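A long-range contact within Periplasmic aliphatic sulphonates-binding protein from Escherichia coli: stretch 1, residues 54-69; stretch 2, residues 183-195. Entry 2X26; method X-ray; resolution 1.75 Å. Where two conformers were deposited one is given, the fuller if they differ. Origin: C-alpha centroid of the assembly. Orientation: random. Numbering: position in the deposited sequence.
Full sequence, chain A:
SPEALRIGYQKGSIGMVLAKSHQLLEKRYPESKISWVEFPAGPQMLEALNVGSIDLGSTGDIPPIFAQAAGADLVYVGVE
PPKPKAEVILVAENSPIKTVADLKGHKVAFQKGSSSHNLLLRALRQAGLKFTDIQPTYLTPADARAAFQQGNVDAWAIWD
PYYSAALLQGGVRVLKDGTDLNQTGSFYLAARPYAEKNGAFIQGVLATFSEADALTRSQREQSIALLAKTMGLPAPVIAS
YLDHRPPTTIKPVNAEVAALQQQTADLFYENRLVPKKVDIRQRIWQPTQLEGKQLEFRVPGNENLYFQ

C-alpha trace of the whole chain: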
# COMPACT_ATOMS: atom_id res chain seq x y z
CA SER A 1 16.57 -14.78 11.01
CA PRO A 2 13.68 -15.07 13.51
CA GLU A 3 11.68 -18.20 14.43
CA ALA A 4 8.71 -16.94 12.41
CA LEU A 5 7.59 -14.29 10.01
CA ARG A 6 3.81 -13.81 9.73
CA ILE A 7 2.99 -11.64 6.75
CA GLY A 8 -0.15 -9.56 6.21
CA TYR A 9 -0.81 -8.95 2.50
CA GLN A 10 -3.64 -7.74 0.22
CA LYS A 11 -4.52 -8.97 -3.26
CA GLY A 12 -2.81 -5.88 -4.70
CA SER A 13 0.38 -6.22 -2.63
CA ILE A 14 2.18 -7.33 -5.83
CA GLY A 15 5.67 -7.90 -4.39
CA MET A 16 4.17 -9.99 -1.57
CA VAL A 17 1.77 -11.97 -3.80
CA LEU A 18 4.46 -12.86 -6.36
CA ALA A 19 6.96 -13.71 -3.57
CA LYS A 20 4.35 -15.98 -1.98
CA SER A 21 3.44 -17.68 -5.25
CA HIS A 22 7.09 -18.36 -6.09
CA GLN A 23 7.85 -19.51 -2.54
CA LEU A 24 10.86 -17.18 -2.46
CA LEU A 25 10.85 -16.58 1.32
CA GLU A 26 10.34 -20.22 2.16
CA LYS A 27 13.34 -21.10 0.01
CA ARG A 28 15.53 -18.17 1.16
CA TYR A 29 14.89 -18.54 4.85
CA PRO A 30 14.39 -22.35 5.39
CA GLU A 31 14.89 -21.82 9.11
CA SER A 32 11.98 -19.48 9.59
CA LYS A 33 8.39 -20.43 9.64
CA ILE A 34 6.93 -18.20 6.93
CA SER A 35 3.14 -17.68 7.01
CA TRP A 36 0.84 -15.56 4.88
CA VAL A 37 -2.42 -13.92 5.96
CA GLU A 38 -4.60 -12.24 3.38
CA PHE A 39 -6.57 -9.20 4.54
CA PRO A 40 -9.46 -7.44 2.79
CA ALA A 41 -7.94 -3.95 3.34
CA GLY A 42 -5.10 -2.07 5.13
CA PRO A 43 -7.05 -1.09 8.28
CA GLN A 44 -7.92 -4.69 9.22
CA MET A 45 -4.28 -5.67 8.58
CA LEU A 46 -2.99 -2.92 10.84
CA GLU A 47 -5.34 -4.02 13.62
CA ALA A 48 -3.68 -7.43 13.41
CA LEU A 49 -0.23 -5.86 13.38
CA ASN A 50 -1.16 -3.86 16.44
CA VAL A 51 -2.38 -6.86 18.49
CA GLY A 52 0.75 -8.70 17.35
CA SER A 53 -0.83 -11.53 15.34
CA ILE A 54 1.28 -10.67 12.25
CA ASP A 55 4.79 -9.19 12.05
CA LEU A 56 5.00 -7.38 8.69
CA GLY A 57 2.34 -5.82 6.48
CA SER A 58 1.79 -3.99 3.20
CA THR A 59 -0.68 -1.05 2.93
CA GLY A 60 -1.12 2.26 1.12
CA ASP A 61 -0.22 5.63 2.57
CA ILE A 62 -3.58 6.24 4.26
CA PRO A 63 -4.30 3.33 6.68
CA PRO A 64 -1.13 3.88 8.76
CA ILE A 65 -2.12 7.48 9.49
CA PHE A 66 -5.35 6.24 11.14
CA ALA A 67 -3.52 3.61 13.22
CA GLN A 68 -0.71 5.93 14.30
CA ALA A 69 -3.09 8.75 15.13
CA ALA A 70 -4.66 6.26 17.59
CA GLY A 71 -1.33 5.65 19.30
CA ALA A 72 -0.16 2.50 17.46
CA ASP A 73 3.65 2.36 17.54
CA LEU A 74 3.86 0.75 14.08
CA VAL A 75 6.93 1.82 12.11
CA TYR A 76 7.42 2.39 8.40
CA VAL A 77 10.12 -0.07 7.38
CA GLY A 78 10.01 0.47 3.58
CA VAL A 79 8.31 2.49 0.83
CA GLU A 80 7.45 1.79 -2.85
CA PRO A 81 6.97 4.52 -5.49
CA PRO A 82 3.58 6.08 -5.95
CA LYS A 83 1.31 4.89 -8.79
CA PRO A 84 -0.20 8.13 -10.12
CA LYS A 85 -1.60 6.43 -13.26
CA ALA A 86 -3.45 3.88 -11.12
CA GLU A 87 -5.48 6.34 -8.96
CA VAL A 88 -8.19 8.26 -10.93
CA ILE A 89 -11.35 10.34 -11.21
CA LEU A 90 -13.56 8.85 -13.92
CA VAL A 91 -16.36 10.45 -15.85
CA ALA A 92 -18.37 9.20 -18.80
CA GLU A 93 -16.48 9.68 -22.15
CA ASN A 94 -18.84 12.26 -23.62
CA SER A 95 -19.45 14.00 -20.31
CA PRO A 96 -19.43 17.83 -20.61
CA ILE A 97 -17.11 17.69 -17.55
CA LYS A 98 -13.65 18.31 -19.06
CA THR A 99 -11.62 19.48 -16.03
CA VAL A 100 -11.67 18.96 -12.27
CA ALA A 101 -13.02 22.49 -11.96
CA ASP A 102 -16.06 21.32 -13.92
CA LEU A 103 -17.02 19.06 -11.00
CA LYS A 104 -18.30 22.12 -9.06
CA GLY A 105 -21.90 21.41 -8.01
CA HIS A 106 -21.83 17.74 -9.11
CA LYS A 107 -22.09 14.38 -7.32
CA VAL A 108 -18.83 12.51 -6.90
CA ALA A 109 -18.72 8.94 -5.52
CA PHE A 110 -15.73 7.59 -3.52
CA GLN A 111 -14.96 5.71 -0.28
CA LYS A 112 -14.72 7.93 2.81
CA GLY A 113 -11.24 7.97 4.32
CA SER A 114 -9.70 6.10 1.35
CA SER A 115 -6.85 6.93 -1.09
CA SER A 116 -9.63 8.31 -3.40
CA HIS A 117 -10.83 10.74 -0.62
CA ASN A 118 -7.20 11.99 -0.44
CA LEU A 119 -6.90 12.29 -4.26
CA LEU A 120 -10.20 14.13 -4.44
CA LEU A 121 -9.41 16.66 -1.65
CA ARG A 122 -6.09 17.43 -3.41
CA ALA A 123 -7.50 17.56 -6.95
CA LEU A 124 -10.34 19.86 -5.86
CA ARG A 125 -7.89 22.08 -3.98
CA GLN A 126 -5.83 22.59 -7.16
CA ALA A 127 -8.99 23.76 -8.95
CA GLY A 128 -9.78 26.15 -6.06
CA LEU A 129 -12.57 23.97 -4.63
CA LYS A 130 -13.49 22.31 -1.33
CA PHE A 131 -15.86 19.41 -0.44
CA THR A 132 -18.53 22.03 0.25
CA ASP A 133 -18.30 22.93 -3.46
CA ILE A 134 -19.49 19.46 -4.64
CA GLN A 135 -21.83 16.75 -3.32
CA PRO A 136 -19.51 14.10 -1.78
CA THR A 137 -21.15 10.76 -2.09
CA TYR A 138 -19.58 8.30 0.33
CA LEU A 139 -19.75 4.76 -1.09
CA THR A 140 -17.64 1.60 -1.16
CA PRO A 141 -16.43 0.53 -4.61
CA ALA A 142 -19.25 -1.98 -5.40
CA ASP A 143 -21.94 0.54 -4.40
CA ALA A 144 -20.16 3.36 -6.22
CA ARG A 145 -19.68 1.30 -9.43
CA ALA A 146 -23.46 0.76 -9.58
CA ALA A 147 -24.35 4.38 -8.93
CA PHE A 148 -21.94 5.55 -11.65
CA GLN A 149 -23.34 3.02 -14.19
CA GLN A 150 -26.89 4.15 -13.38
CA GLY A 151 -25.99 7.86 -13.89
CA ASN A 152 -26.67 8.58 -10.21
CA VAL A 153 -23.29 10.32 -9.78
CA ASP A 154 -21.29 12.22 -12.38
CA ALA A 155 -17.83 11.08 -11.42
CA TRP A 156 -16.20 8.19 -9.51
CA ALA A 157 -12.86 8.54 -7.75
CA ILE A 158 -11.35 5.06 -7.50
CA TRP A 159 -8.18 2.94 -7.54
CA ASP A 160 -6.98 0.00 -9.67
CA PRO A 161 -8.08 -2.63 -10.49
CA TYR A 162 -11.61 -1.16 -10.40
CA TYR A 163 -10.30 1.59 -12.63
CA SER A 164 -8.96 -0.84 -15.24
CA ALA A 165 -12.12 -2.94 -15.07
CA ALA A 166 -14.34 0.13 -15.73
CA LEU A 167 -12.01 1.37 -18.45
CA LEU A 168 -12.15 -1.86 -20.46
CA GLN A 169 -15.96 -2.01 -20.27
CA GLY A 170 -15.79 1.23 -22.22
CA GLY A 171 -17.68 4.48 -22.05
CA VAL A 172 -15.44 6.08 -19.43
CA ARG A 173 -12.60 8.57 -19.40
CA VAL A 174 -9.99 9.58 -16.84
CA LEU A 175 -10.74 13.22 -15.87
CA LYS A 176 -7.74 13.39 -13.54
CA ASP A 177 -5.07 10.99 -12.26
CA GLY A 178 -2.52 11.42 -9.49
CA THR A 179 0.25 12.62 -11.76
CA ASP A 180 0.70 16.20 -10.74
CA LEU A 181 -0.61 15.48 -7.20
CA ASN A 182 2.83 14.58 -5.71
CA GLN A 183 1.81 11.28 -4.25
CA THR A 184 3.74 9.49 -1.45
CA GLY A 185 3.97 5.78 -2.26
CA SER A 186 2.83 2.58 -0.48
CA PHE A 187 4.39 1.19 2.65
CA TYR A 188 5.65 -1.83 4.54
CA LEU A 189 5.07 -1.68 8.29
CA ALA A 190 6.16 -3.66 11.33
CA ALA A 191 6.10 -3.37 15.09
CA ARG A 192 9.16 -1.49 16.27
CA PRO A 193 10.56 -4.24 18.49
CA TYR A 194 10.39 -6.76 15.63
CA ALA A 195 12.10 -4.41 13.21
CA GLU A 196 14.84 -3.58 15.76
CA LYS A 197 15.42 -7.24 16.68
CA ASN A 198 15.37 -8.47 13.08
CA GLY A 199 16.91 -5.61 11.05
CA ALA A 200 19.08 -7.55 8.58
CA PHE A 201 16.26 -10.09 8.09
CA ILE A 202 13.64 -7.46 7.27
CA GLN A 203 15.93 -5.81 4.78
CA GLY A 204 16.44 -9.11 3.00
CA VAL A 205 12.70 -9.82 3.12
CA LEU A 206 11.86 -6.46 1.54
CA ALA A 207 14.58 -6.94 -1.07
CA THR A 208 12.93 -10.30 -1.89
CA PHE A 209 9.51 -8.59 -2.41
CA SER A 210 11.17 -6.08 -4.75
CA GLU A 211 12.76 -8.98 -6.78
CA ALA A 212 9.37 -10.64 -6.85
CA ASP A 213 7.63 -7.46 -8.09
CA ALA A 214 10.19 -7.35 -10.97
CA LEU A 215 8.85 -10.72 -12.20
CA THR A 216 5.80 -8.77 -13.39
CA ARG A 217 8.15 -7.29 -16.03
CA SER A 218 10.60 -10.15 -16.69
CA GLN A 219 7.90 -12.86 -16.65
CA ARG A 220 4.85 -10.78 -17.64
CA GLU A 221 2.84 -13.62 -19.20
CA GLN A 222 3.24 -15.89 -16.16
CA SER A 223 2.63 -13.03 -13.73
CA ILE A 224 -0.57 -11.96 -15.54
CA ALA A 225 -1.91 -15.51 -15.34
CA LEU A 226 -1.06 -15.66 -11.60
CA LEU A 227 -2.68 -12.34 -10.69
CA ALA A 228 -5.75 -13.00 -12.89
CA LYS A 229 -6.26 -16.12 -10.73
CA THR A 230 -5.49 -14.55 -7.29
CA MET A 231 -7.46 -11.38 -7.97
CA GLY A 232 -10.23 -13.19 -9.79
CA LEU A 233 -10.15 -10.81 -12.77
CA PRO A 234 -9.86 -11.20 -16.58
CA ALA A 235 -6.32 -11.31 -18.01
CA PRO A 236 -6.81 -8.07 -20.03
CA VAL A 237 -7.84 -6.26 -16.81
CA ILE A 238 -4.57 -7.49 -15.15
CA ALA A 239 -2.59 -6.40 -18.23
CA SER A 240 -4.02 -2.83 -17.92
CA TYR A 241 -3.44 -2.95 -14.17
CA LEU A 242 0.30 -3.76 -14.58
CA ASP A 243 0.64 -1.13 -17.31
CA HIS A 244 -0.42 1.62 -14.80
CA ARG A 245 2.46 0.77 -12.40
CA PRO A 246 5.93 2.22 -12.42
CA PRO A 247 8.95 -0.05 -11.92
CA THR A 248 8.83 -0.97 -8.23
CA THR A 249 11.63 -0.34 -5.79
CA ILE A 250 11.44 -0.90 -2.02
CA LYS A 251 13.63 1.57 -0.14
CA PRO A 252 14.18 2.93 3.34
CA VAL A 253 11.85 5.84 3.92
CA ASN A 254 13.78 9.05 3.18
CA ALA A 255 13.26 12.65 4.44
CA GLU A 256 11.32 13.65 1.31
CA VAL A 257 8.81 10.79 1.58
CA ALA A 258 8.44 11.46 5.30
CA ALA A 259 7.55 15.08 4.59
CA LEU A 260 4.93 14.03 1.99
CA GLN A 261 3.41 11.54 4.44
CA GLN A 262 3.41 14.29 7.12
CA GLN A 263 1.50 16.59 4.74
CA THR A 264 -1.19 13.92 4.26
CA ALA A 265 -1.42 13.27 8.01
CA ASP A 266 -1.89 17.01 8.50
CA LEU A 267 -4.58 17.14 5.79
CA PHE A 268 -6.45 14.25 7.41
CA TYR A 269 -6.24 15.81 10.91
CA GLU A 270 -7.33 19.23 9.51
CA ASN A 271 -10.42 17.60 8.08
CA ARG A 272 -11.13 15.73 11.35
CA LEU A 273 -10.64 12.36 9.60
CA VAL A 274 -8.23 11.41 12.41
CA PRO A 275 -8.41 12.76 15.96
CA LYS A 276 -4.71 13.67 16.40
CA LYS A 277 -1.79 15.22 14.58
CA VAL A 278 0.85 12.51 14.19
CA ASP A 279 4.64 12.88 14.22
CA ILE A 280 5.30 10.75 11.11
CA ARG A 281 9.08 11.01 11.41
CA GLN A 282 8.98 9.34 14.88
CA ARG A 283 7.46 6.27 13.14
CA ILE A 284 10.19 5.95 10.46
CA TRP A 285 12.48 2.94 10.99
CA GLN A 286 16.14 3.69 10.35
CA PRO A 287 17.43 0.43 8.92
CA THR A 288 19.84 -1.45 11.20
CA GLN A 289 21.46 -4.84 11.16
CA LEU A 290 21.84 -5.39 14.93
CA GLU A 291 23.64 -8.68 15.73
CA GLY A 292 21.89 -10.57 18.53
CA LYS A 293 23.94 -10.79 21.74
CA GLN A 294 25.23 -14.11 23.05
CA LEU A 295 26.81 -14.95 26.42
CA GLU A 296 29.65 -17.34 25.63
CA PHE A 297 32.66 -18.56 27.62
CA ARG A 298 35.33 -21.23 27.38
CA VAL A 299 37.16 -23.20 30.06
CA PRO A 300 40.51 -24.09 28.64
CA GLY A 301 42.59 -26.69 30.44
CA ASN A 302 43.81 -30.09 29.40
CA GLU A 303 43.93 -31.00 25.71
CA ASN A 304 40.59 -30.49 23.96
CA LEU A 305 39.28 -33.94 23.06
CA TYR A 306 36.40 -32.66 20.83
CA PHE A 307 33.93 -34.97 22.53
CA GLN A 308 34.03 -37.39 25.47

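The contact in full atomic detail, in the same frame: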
# COMPACT_ATOMS: atom_id res chain seq x y z
N ILE A 54 0.39 -10.59 13.43
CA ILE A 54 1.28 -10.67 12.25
C ILE A 54 2.50 -9.76 12.53
O ILE A 54 2.47 -8.92 13.47
CB ILE A 54 0.61 -10.22 10.94
CG1 ILE A 54 0.03 -8.83 11.14
CG2 ILE A 54 -0.48 -11.24 10.44
CD1 ILE A 54 -0.35 -8.21 9.77
N ASP A 55 3.57 -9.92 11.77
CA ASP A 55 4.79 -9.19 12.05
C ASP A 55 5.14 -8.14 11.00
O ASP A 55 5.86 -7.22 11.32
CB ASP A 55 5.96 -10.18 12.11
CG ASP A 55 5.72 -11.26 13.09
OD1 ASP A 55 5.46 -10.94 14.26
OD2 ASP A 55 5.76 -12.46 12.72
N LEU A 56 4.61 -8.27 9.78
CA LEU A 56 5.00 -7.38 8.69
C LEU A 56 3.79 -7.25 7.82
O LEU A 56 3.13 -8.27 7.53
CB LEU A 56 6.16 -8.01 7.89
CG LEU A 56 6.68 -7.25 6.67
CD1 LEU A 56 7.33 -5.95 7.13
CD2 LEU A 56 7.71 -8.12 5.93
N GLY A 57 3.51 -6.02 7.34
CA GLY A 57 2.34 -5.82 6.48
C GLY A 57 2.55 -4.78 5.40
O GLY A 57 3.43 -3.93 5.51
N SER A 58 1.77 -4.92 4.32
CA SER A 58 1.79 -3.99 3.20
C SER A 58 0.46 -3.20 3.16
O SER A 58 -0.63 -3.80 3.22
CB SER A 58 1.89 -4.86 1.95
OG SER A 58 1.33 -4.18 0.85
N THR A 59 0.53 -1.89 3.06
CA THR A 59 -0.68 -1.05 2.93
C THR A 59 -0.30 0.22 2.17
O THR A 59 0.88 0.49 1.95
CB THR A 59 -1.40 -0.58 4.28
OG1 THR A 59 -0.74 0.57 4.78
CG2 THR A 59 -1.48 -1.65 5.39
N GLY A 60 -1.31 0.96 1.76
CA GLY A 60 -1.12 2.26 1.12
C GLY A 60 -0.71 3.30 2.13
O GLY A 60 -0.48 2.99 3.30
N ASP A 61 -0.66 4.56 1.69
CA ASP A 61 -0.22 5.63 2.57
C ASP A 61 -1.27 6.06 3.62
O ASP A 61 -0.92 6.62 4.70
CB ASP A 61 0.31 6.82 1.76
CG ASP A 61 -0.68 7.36 0.73
OD1 ASP A 61 -1.37 6.55 0.07
OD2 ASP A 61 -0.73 8.62 0.55
N ILE A 62 -2.54 5.74 3.38
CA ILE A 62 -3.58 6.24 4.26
C ILE A 62 -3.81 5.42 5.55
O ILE A 62 -3.79 6.02 6.65
CB ILE A 62 -4.94 6.46 3.52
CG1 ILE A 62 -4.79 7.43 2.34
CG2 ILE A 62 -6.01 6.91 4.55
CD1 ILE A 62 -3.97 8.68 2.64
N PRO A 63 -4.00 4.08 5.44
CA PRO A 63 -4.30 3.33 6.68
C PRO A 63 -3.34 3.58 7.85
O PRO A 63 -3.81 3.66 8.98
CB PRO A 63 -4.35 1.86 6.21
CG PRO A 63 -4.85 1.97 4.73
CD PRO A 63 -4.13 3.23 4.23
N PRO A 64 -2.01 3.69 7.62
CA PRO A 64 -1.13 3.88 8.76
C PRO A 64 -1.38 5.17 9.51
O PRO A 64 -1.08 5.23 10.71
CB PRO A 64 0.25 4.03 8.14
CG PRO A 64 0.15 3.33 6.81
CD PRO A 64 -1.27 3.48 6.37
N ILE A 65 -1.86 6.20 8.81
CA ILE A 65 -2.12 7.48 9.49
C ILE A 65 -3.22 7.26 10.53
O ILE A 65 -3.10 7.71 11.69
CB ILE A 65 -2.55 8.58 8.48
CG1 ILE A 65 -1.40 8.85 7.53
CG2 ILE A 65 -2.99 9.86 9.25
CD1 ILE A 65 -1.77 9.75 6.26
N PHE A 66 -4.29 6.58 10.14
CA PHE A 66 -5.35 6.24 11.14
C PHE A 66 -4.83 5.45 12.34
O PHE A 66 -5.15 5.79 13.48
CB PHE A 66 -6.49 5.44 10.49
CG PHE A 66 -7.37 6.25 9.64
CD1 PHE A 66 -8.58 6.71 10.11
CD2 PHE A 66 -7.00 6.56 8.34
CE1 PHE A 66 -9.40 7.47 9.31
CE2 PHE A 66 -7.83 7.33 7.53
CZ PHE A 66 -9.03 7.79 8.03
N ALA A 67 -4.02 4.43 12.10
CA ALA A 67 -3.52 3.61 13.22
C ALA A 67 -2.57 4.43 14.13
O ALA A 67 -2.63 4.37 15.35
CB ALA A 67 -2.80 2.31 12.65
N GLN A 68 -1.71 5.24 13.52
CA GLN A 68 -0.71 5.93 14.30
C GLN A 68 -1.38 7.05 15.06
O GLN A 68 -1.00 7.37 16.19
CB GLN A 68 0.48 6.38 13.41
CG GLN A 68 1.17 5.08 12.79
CD GLN A 68 2.10 5.37 11.59
OE1 GLN A 68 2.02 6.43 10.92
NE2 GLN A 68 2.97 4.40 11.31
N ALA A 69 -2.41 7.65 14.46
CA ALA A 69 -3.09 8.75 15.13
C ALA A 69 -3.76 8.24 16.40
O ALA A 69 -4.02 9.01 17.35
CB ALA A 69 -4.12 9.36 14.20
N GLN A 183 2.14 12.37 -5.12
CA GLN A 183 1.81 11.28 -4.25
C GLN A 183 3.00 10.68 -3.47
O GLN A 183 4.17 10.85 -3.82
CB GLN A 183 1.06 10.26 -5.07
CG GLN A 183 -0.25 10.79 -5.60
CD GLN A 183 -1.09 9.70 -6.18
OE1 GLN A 183 -0.60 8.93 -6.99
NE2 GLN A 183 -2.34 9.60 -5.75
N THR A 184 2.70 9.94 -2.41
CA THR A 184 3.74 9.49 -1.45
C THR A 184 4.35 8.11 -1.73
O THR A 184 5.57 7.91 -1.64
CB THR A 184 3.07 9.45 -0.08
OG1 THR A 184 2.65 10.77 0.22
CG2 THR A 184 4.05 8.95 1.04
N GLY A 185 3.49 7.15 -2.04
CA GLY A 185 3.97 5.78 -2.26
C GLY A 185 3.20 4.81 -1.33
O GLY A 185 2.34 5.25 -0.58
N SER A 186 3.47 3.51 -1.42
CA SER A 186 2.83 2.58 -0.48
C SER A 186 3.88 2.06 0.46
O SER A 186 5.10 2.19 0.21
CB SER A 186 2.15 1.41 -1.19
OG SER A 186 3.05 0.80 -2.11
N PHE A 187 3.44 1.48 1.56
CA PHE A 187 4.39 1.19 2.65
C PHE A 187 4.42 -0.25 3.14
O PHE A 187 3.48 -1.03 2.91
CB PHE A 187 4.07 2.05 3.86
CG PHE A 187 4.34 3.51 3.64
CD1 PHE A 187 5.66 4.01 3.63
CD2 PHE A 187 3.28 4.36 3.44
CE1 PHE A 187 5.91 5.41 3.49
CE2 PHE A 187 3.50 5.78 3.24
CZ PHE A 187 4.82 6.30 3.27
N TYR A 188 5.54 -0.60 3.78
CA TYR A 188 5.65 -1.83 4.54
C TYR A 188 5.80 -1.38 5.97
O TYR A 188 6.55 -0.44 6.22
CB TYR A 188 6.87 -2.62 4.12
CG TYR A 188 6.66 -3.15 2.74
CD1 TYR A 188 6.95 -2.35 1.63
CD2 TYR A 188 6.10 -4.41 2.55
CE1 TYR A 188 6.71 -2.85 0.34
CE2 TYR A 188 5.86 -4.92 1.27
CZ TYR A 188 6.17 -4.11 0.18
OH TYR A 188 5.92 -4.60 -1.09
N LEU A 189 5.02 -2.00 6.86
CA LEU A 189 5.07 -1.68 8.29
C LEU A 189 5.34 -2.89 9.16
O LEU A 189 4.99 -4.04 8.81
CB LEU A 189 3.75 -1.00 8.72
CG LEU A 189 3.56 0.41 8.07
CD1 LEU A 189 2.64 0.22 6.88
CD2 LEU A 189 3.05 1.39 9.07
N ALA A 190 5.94 -2.63 10.32
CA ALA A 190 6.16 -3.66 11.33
C ALA A 190 6.04 -3.05 12.69
O ALA A 190 6.08 -1.86 12.81
CB ALA A 190 7.55 -4.25 11.19
N ALA A 191 5.91 -3.87 13.74
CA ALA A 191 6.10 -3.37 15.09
C ALA A 191 7.57 -3.02 15.34
O ALA A 191 8.49 -3.70 14.84
CB ALA A 191 5.61 -4.40 16.10
N ARG A 192 7.79 -1.92 16.07
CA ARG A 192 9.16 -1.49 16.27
C ARG A 192 10.09 -2.54 16.89
O ARG A 192 11.23 -2.70 16.43
CB ARG A 192 9.22 -0.14 16.98
CG ARG A 192 10.64 0.44 17.09
CD ARG A 192 10.65 1.61 18.06
NE ARG A 192 9.52 2.51 17.81
CZ ARG A 192 9.60 3.58 17.04
NH1 ARG A 192 10.76 3.87 16.42
NH2 ARG A 192 8.52 4.34 16.84
N PRO A 193 9.63 -3.30 17.89
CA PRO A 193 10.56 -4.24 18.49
C PRO A 193 10.97 -5.32 17.50
O PRO A 193 12.13 -5.77 17.52
CB PRO A 193 9.74 -4.85 19.64
CG PRO A 193 8.82 -3.81 20.01
CD PRO A 193 8.39 -3.20 18.68
N TYR A 194 10.05 -5.72 16.60
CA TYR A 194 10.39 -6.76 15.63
C TYR A 194 11.37 -6.25 14.61
O TYR A 194 12.26 -6.98 14.21
CB TYR A 194 9.14 -7.24 14.86
CG TYR A 194 9.32 -8.47 13.97
CD1 TYR A 194 9.15 -9.75 14.49
CD2 TYR A 194 9.63 -8.34 12.61
CE1 TYR A 194 9.28 -10.90 13.69
CE2 TYR A 194 9.80 -9.50 11.80
CZ TYR A 194 9.61 -10.77 12.34
OH TYR A 194 9.72 -11.91 11.54
N ALA A 195 11.19 -5.00 14.18
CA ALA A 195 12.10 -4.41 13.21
C ALA A 195 13.51 -4.26 13.84
O ALA A 195 14.51 -4.55 13.18
CB ALA A 195 11.56 -3.07 12.77
O HOH W 1 6.03 -6.50 13.84
O HOH W 2 2.99 -1.80 0.21
O HOH W 3 0.56 10.33 1.83
O HOH W 4 -0.29 4.07 -1.53
O HOH W 5 -0.34 9.62 -1.87
O HOH W 6 0.58 6.91 -2.81

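Two segments far apart in sequence, 56-59 and one running through Phe187, Tyr188, Leu189 and Ala190, pair antiparallel, and their backbone sets where each side chain can go. Four hydrogen bonds hold the register: Gly57 N to Leu189 O (2.9 Å), Leu189 N to Gly57 O (2.8 Å), Thr59 N to Phe187 O (3.1 Å) and Phe187 N to Thr59 O (2.8 Å). Leu56, Ser58, Tyr188 and Ala190 project to one face of the sheet; Thr59, Phe187 and Leu189 project to the other.

On that second face Leu189 gives up the most surface to the opposing stretch. Its chi1 is m, but chi2 sits at 99°, between wells. The side chain reaches forward to the helix that follows the first strand: Leu189 CD2 lies 4.0 Å from Pro64 CB and 3.8 Å from Gln68 NE2, while Leu189 CD1 lies 4.0 Å from Thr59 OG1. Thr59 is p (83°), a setting that lets OG1 donate to its neighbour's carbonyl, Gly60 O, at 2.8 Å. Phe187, with chi1 m, meets the turn with its ring edge, CE2 standing 3.7 Å from Asp61 CB.

Asp61 takes the p rotamer and works through water. One water donates to Asp61 OD2 (2.5 Å) and accepts from Thr184 OG1 (2.7 Å); another donates to Asp61 OD2 (2.6 Å) and accepts from Thr184 N (3.1 Å). The carboxylate thus reaches the loop before the second strand without touching a donor there directly. Neighbouring Gly185 has phi/psi of 124/178, where a CB would jam against the preceding carbonyl, so the backbone itself calls for glycine.

At the other end, Asp55 (m) lays CB over the ring face of Tyr194 (t), 3.7 Å from the ring centroid and 11° off the normal. Nearby, a water bridges Asp55 O and Ala191 N, 2.6 Å from each, extending the pairing where direct bonding stops.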